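Local coordinates for protein B-agarase (Saccharophagus degradans, PDB 4BQ2) that hydrolyses the beta-linkages of agarose and agaro-oligosaccharides as an exo-acting beta-agarase of glycoside hydrolase family 50, at residues Asp397-Val402 with Phe699-Ser704; Val718-Val723 with Gln729-Ala734. All coordinates share one frame; numbering follows the deposited sequence.

From the N terminus, the chain first reaches 397-402 on helix 394-410 and meets 699-704 after 296 intervening residues, so contact 1 closes a long loop that includes much of the catalytic module. Contact 2 follows in series: 718-723 meets 729-734 across only five residues, a local closure at the start of helix 729-739. The two neither nest nor cross, and their centres lie about 11 Å apart. They are joined by D703 through two probable hydrogen bonds, from OD1 to G719 N at 2.9 Å and from its N to V721 O at 3.0 Å. Helix 394-410, the exit of strand 693-699 and helix 729-739 are thus tied together.

Contact 1: residues Asp397-Val402 with Phe699-Ser704; sequences DKWREV and FQYMDS
The indole of W399 and the phenol ring of Y701 meet rim to rim, neither lying over the face of the other. The five-membered ring of W399 and the Y701 ring have centroids 5.9 Å apart and planes inclined at 27°, so the rings meet at a modest tilt and do not stack. Their closest pair is W399 NE1 and Y701 CE2 at 3.7 Å, and W399 CZ2 follows at 3.8 Å from the same Y701 CE2. M702 adds its sulfur obliquely to the indole, with SD 4.5 Å from W399 CZ2.

Both rings are carried out to the meeting point by extended first torsions: CG is anti to the backbone N in W399 (chi1 172°) and in Y701 (chi1 -176°). The side chains run past one another in opposite directions and span a gap of 12.3 Å between the CA atoms of W399 and Y701. No hydrogen bond crosses the contact, and the polar atoms of the two rings look elsewhere. W399 NE1 is bonded to the hydroxyl of Y379. Y701 OH is gripped by two residues further along helix 394-410, T403 OG1 and R406 NH1, which fix the ring from its outer end. A weak hydrogen bond of 2.9 Å from Q700 NE2 to M702 O lies within the loop, which has a cis peptide between F699 and Q700.

The loop follows strand 693-699, which lies between the parallel strands 280-287 and 648-652, an arrangement consistent with the (beta/alpha)8 barrel of this family. Y701 packs on L286 of strand 280-287, while helix 378-387 supplies L383 against W399 and Y379 against M702, so the aromatic pair is buried between strand 280-287, helix 378-387 and W399's own helix 394-410.

Contact 2: residues Val718-Val723 with Gln729-Ala734; sequences VGFVDV and QEMVDA
F720 against M731 is a buried CH-pi contact, made where the long loop after strand 693-699 folds onto the first turns of helix 729-739. M731 CB stands almost exactly over the centre of the F720 ring, 3.8 Å from its centroid and 10° off the normal. From there the methionine chain arches away from the ring through CG and SD. Bends at chi2 (-45°) and chi3 (-58°) then return the terminal methyl on the same side of the ring plane, just beyond the CE1-CZ edge, where M731 CE rests 3.9 Å from F720 CE1 and equally far from F720 CZ. A single side chain therefore meets the ring twice, over its centre and past its rim.

The helix backbone takes part as well. Beyond the CE2 corner of the ring, M731 O approaches F720 CE2 to 3.4 Å, tilted out of the ring plane toward the side on which the methionine lies. V732 N comes obliquely to 4.1 Å from F720 CE2. No hydrogen bond links the segments, and G719 adds only a loose backbone contact, its O being 4.3 Å from M731 CG.

In a fold consistent with a (beta/alpha)8 barrel, helix 729-739 is the helix that follows strand 693-699. The contact packs it against the loop that leads out of this strand. W698, near the strand's end, makes an edge-to-face pair with F720, so the phenylalanine links helix and strand. The backbone of F720 is hydrogen-bonded to that of Y728, a bond within the short connection between the segments. Around M731, helix 673-688 contributes R676 and Y680; R676 NH2 also bonds G719 O, while V732 packs on W410 of helix 394-410.

Contact 1: residues Asp397-Val402 with Phe699-Ser704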
loop_
_atom_site.group_PDB
_atom_site.type_symbol
_atom_site.label_atom_id
_atom_site.label_comp_id
_atom_site.label_asym_id
_atom_site.label_seq_id
_atom_site.Cartn_x
_atom_site.Cartn_y
_atom_site.Cartn_z
ATOM N N ASP A 397 14.604 18.634 14.651
ATOM C CA ASP A 397 15.610 19.178 13.767
ATOM C C ASP A 397 16.760 18.176 13.550
ATOM O O ASP A 397 17.226 18.012 12.424
ATOM C CB ASP A 397 16.150 20.507 14.293
ATOM C CG ASP A 397 15.086 21.587 14.312
ATOM O OD1 ASP A 397 14.106 21.508 13.525
ATOM O OD2 ASP A 397 15.216 22.498 15.132
ATOM N N LYS A 398 17.208 17.518 14.630
ATOM C CA LYS A 398 18.248 16.494 14.500
ATOM C C LYS A 398 17.761 15.319 13.643
ATOM O O LYS A 398 18.509 14.798 12.787
ATOM C CB LYS A 398 18.635 15.936 15.872
ATOM C CG LYS A 398 19.730 14.878 15.777
ATOM C CD LYS A 398 21.078 15.463 15.374
ATOM C CE LYS A 398 22.268 14.555 15.752
ATOM N NZ LYS A 398 23.504 15.196 15.216
ATOM N N TRP A 399 16.505 14.912 13.848
ATOM C CA TRP A 399 15.948 13.837 13.001
ATOM C C TRP A 399 16.018 14.245 11.508
ATOM O O TRP A 399 16.427 13.451 10.665
ATOM C CB TRP A 399 14.507 13.515 13.434
ATOM C CG TRP A 399 13.779 12.561 12.504
ATOM C CD1 TRP A 399 14.039 11.223 12.298
ATOM C CD2 TRP A 399 12.672 12.890 11.678
ATOM N NE1 TRP A 399 13.135 10.705 11.381
ATOM C CE2 TRP A 399 12.293 11.707 10.984
ATOM C CE3 TRP A 399 11.966 14.071 11.438
ATOM C CZ2 TRP A 399 11.231 11.683 10.077
ATOM C CZ3 TRP A 399 10.916 14.059 10.519
ATOM C CH2 TRP A 399 10.557 12.847 9.855
ATOM N N ARG A 400 15.636 15.483 11.199
ATOM C CA ARG A 400 15.654 15.946 9.797
ATOM C C ARG A 400 17.074 15.955 9.206
ATOM O O ARG A 400 17.289 15.524 8.066
ATOM C CB ARG A 400 14.940 17.305 9.644
ATOM C CG ARG A 400 13.461 17.250 10.051
ATOM C CD ARG A 400 12.662 18.495 9.665
ATOM N NE ARG A 400 11.674 18.807 10.697
ATOM C CZ ARG A 400 11.767 19.836 11.535
ATOM N NH1 ARG A 400 12.777 20.692 11.435
ATOM N NH2 ARG A 400 10.839 20.033 12.447
ATOM N N GLU A 401 18.045 16.411 9.999
ATOM C CA GLU A 401 19.437 16.450 9.546
ATOM C C GLU A 401 19.987 15.055 9.323
ATOM O O GLU A 401 20.574 14.783 8.281
ATOM C CB GLU A 401 20.339 17.199 10.535
ATOM C CG GLU A 401 21.788 17.204 10.058
ATOM C CD GLU A 401 22.677 18.093 10.898
ATOM O OE1 GLU A 401 22.408 19.303 10.949
ATOM O OE2 GLU A 401 23.642 17.568 11.485
ATOM N N VAL A 402 19.797 14.166 10.309
ATOM C CA VAL A 402 20.224 12.777 10.173
ATOM C C VAL A 402 19.495 12.090 8.997
ATOM O O VAL A 402 20.085 11.293 8.292
ATOM C CB VAL A 402 19.932 11.997 11.505
ATOM C CG1 VAL A 402 20.085 10.501 11.323
ATOM C CG2 VAL A 402 20.865 12.493 12.623
ATOM N N PHE A 699 7.720 2.586 -0.128
ATOM C CA PHE A 699 6.796 2.965 0.931
ATOM C C PHE A 699 7.069 2.036 2.118
ATOM O O PHE A 699 6.764 0.840 2.024
ATOM C CB PHE A 699 5.347 2.770 0.437
ATOM C CG PHE A 699 4.292 3.321 1.374
ATOM C CD1 PHE A 699 3.907 2.603 2.511
ATOM C CD2 PHE A 699 3.675 4.553 1.116
ATOM C CE1 PHE A 699 2.922 3.104 3.365
ATOM C CE2 PHE A 699 2.695 5.078 1.980
ATOM C CZ PHE A 699 2.327 4.353 3.121
ATOM N N GLN A 700 7.654 2.514 3.226
ATOM C CA GLN A 700 7.898 3.916 3.575
ATOM C C GLN A 700 9.177 4.013 4.432
ATOM O O GLN A 700 9.871 3.031 4.607
ATOM C CB GLN A 700 6.691 4.431 4.361
ATOM C CG GLN A 700 6.413 3.530 5.587
ATOM C CD GLN A 700 5.200 3.940 6.381
ATOM O OE1 GLN A 700 4.447 4.836 5.998
ATOM N NE2 GLN A 700 5.000 3.281 7.500
ATOM N N TYR A 701 9.471 5.190 4.989
ATOM C CA TYR A 701 10.721 5.406 5.731
ATOM C C TYR A 701 10.757 4.537 7.012
ATOM O O TYR A 701 11.767 3.907 7.310
ATOM C CB TYR A 701 10.812 6.902 6.088
ATOM C CG TYR A 701 12.071 7.384 6.786
ATOM C CD1 TYR A 701 13.272 6.701 6.695
ATOM C CD2 TYR A 701 12.052 8.609 7.481
ATOM C CE1 TYR A 701 14.412 7.177 7.346
ATOM C CE2 TYR A 701 13.191 9.118 8.074
ATOM C CZ TYR A 701 14.362 8.400 8.017
ATOM O OH TYR A 701 15.498 8.942 8.637
ATOM N N MET A 702 9.662 4.550 7.774
ATOM C CA MET A 702 9.641 3.864 9.091
ATOM C C MET A 702 8.654 2.711 9.047
ATOM O O MET A 702 7.705 2.782 8.275
ATOM C CB MET A 702 9.195 4.838 10.178
ATOM C CG MET A 702 10.083 6.075 10.272
ATOM S SD MET A 702 9.283 7.673 9.904
ATOM C CE MET A 702 7.947 7.811 11.098
ATOM N N ASP A 703 8.842 1.687 9.884
ATOM C CA ASP A 703 7.797 0.675 10.047
ATOM C C ASP A 703 6.550 1.372 10.503
ATOM O O ASP A 703 6.615 2.366 11.253
ATOM C CB ASP A 703 8.168 -0.358 11.142
ATOM C CG ASP A 703 9.283 -1.289 10.732
ATOM O OD1 ASP A 703 9.479 -1.530 9.515
ATOM O OD2 ASP A 703 9.993 -1.765 11.655
ATOM N N SER A 704 5.402 0.830 10.114
ATOM C CA SER A 704 4.144 1.196 10.741
ATOM C C SER A 704 4.173 0.651 12.184
ATOM O O SER A 704 4.816 -0.366 12.426
ATOM C CB SER A 704 2.942 0.549 10.037
ATOM O OG SER A 704 2.995 0.607 8.636
#

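Contact 2: residues Val718-Val723 with Gln729-Ala734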
loop_
_atom_site.group_PDB
_atom_site.type_symbol
_atom_site.label_atom_id
_atom_site.label_comp_id
_atom_site.label_asym_id
_atom_site.label_seq_id
_atom_site.Cartn_x
_atom_site.Cartn_y
_atom_site.Cartn_z
ATOM N N VAL A 718 7.607 -2.307 6.870
ATOM C CA VAL A 718 7.854 -1.716 5.576
ATOM C C VAL A 718 8.861 -0.574 5.676
ATOM O O VAL A 718 9.061 0.155 4.706
ATOM C CB VAL A 718 6.536 -1.304 4.887
ATOM C CG1 VAL A 718 5.727 -2.555 4.587
ATOM C CG2 VAL A 718 5.726 -0.334 5.736
ATOM N N GLY A 719 9.520 -0.463 6.838
ATOM C CA GLY A 719 10.473 0.640 7.070
ATOM C C GLY A 719 11.885 0.331 6.606
ATOM O O GLY A 719 12.283 -0.840 6.544
ATOM N N PHE A 720 12.622 1.384 6.250
ATOM C CA PHE A 720 14.094 1.331 6.281
ATOM C C PHE A 720 14.609 1.474 7.721
ATOM O O PHE A 720 15.730 1.092 8.013
ATOM C CB PHE A 720 14.702 2.406 5.354
ATOM C CG PHE A 720 15.026 1.887 3.985
ATOM C CD1 PHE A 720 14.028 1.362 3.171
ATOM C CD2 PHE A 720 16.350 1.877 3.527
ATOM C CE1 PHE A 720 14.338 0.879 1.893
ATOM C CE2 PHE A 720 16.657 1.384 2.268
ATOM C CZ PHE A 720 15.655 0.877 1.442
ATOM N N VAL A 721 13.778 1.998 8.608
ATOM C CA VAL A 721 14.120 2.036 10.055
ATOM C C VAL A 721 12.985 1.446 10.848
ATOM O O VAL A 721 11.832 1.494 10.408
ATOM C CB VAL A 721 14.430 3.478 10.565
ATOM C CG1 VAL A 721 15.606 4.106 9.789
ATOM C CG2 VAL A 721 13.202 4.400 10.519
ATOM N N ASP A 722 13.286 0.941 12.049
ATOM C CA ASP A 722 12.238 0.412 12.912
ATOM C C ASP A 722 11.674 1.481 13.887
ATOM O O ASP A 722 11.976 2.681 13.745
ATOM C CB ASP A 722 12.756 -0.873 13.594
ATOM C CG ASP A 722 13.742 -0.615 14.716
ATOM O OD1 ASP A 722 14.068 0.566 15.055
ATOM O OD2 ASP A 722 14.177 -1.652 15.314
ATOM N N VAL A 723 10.842 1.069 14.848
ATOM C CA VAL A 723 10.175 2.018 15.767
ATOM C C VAL A 723 11.173 2.779 16.661
ATOM O O VAL A 723 10.857 3.859 17.174
ATOM C CB VAL A 723 9.091 1.297 16.615
ATOM C CG1 VAL A 723 9.749 0.351 17.596
ATOM C CG2 VAL A 723 8.169 2.282 17.334
ATOM N N GLN A 729 19.938 -2.661 8.496
ATOM C CA GLN A 729 21.150 -2.626 7.674
ATOM C C GLN A 729 21.033 -3.407 6.387
ATOM O O GLN A 729 21.672 -3.060 5.392
ATOM C CB GLN A 729 22.387 -3.105 8.454
ATOM C CG GLN A 729 22.862 -2.119 9.534
ATOM C CD GLN A 729 23.501 -0.834 8.980
ATOM O OE1 GLN A 729 23.883 -0.746 7.799
ATOM N NE2 GLN A 729 23.621 0.178 9.844
ATOM N N GLU A 730 20.236 -4.480 6.391
ATOM C CA GLU A 730 19.996 -5.249 5.139
ATOM C C GLU A 730 19.354 -4.355 4.069
ATOM O O GLU A 730 19.619 -4.516 2.879
ATOM C CB GLU A 730 19.084 -6.470 5.404
ATOM C CG GLU A 730 19.705 -7.448 6.428
ATOM C CD GLU A 730 19.443 -7.070 7.877
ATOM O OE1 GLU A 730 18.906 -5.968 8.172
ATOM O OE2 GLU A 730 19.767 -7.890 8.755
ATOM N N MET A 731 18.495 -3.429 4.487
ATOM C CA MET A 731 17.807 -2.549 3.520
ATOM C C MET A 731 18.771 -1.445 3.042
ATOM O O MET A 731 18.845 -1.123 1.831
ATOM C CB MET A 731 16.524 -1.959 4.130
ATOM C CG MET A 731 15.386 -2.963 4.376
ATOM S SD MET A 731 15.090 -4.115 2.994
ATOM C CE MET A 731 14.755 -2.961 1.684
ATOM N N VAL A 732 19.543 -0.910 3.982
ATOM C CA VAL A 732 20.605 0.047 3.633
ATOM C C VAL A 732 21.562 -0.524 2.578
ATOM O O VAL A 732 21.838 0.109 1.550
ATOM C CB VAL A 732 21.425 0.465 4.853
ATOM C CG1 VAL A 732 22.618 1.326 4.416
ATOM C CG2 VAL A 732 20.564 1.238 5.846
ATOM N N ASP A 733 22.064 -1.718 2.825
ATOM C CA ASP A 733 22.974 -2.304 1.867
ATOM C C ASP A 733 22.329 -2.473 0.501
ATOM O O ASP A 733 22.955 -2.137 -0.510
ATOM C CB ASP A 733 23.515 -3.619 2.371
ATOM C CG ASP A 733 24.658 -4.086 1.549
ATOM O OD1 ASP A 733 25.752 -3.565 1.748
ATOM O OD2 ASP A 733 24.442 -4.928 0.666
ATOM N N ALA A 734 21.071 -2.949 0.472
ATOM C CA ALA A 734 20.370 -3.168 -0.800
ATOM C C ALA A 734 20.195 -1.849 -1.530
ATOM O O ALA A 734 20.416 -1.771 -2.733
ATOM C CB ALA A 734 19.025 -3.867 -0.573
#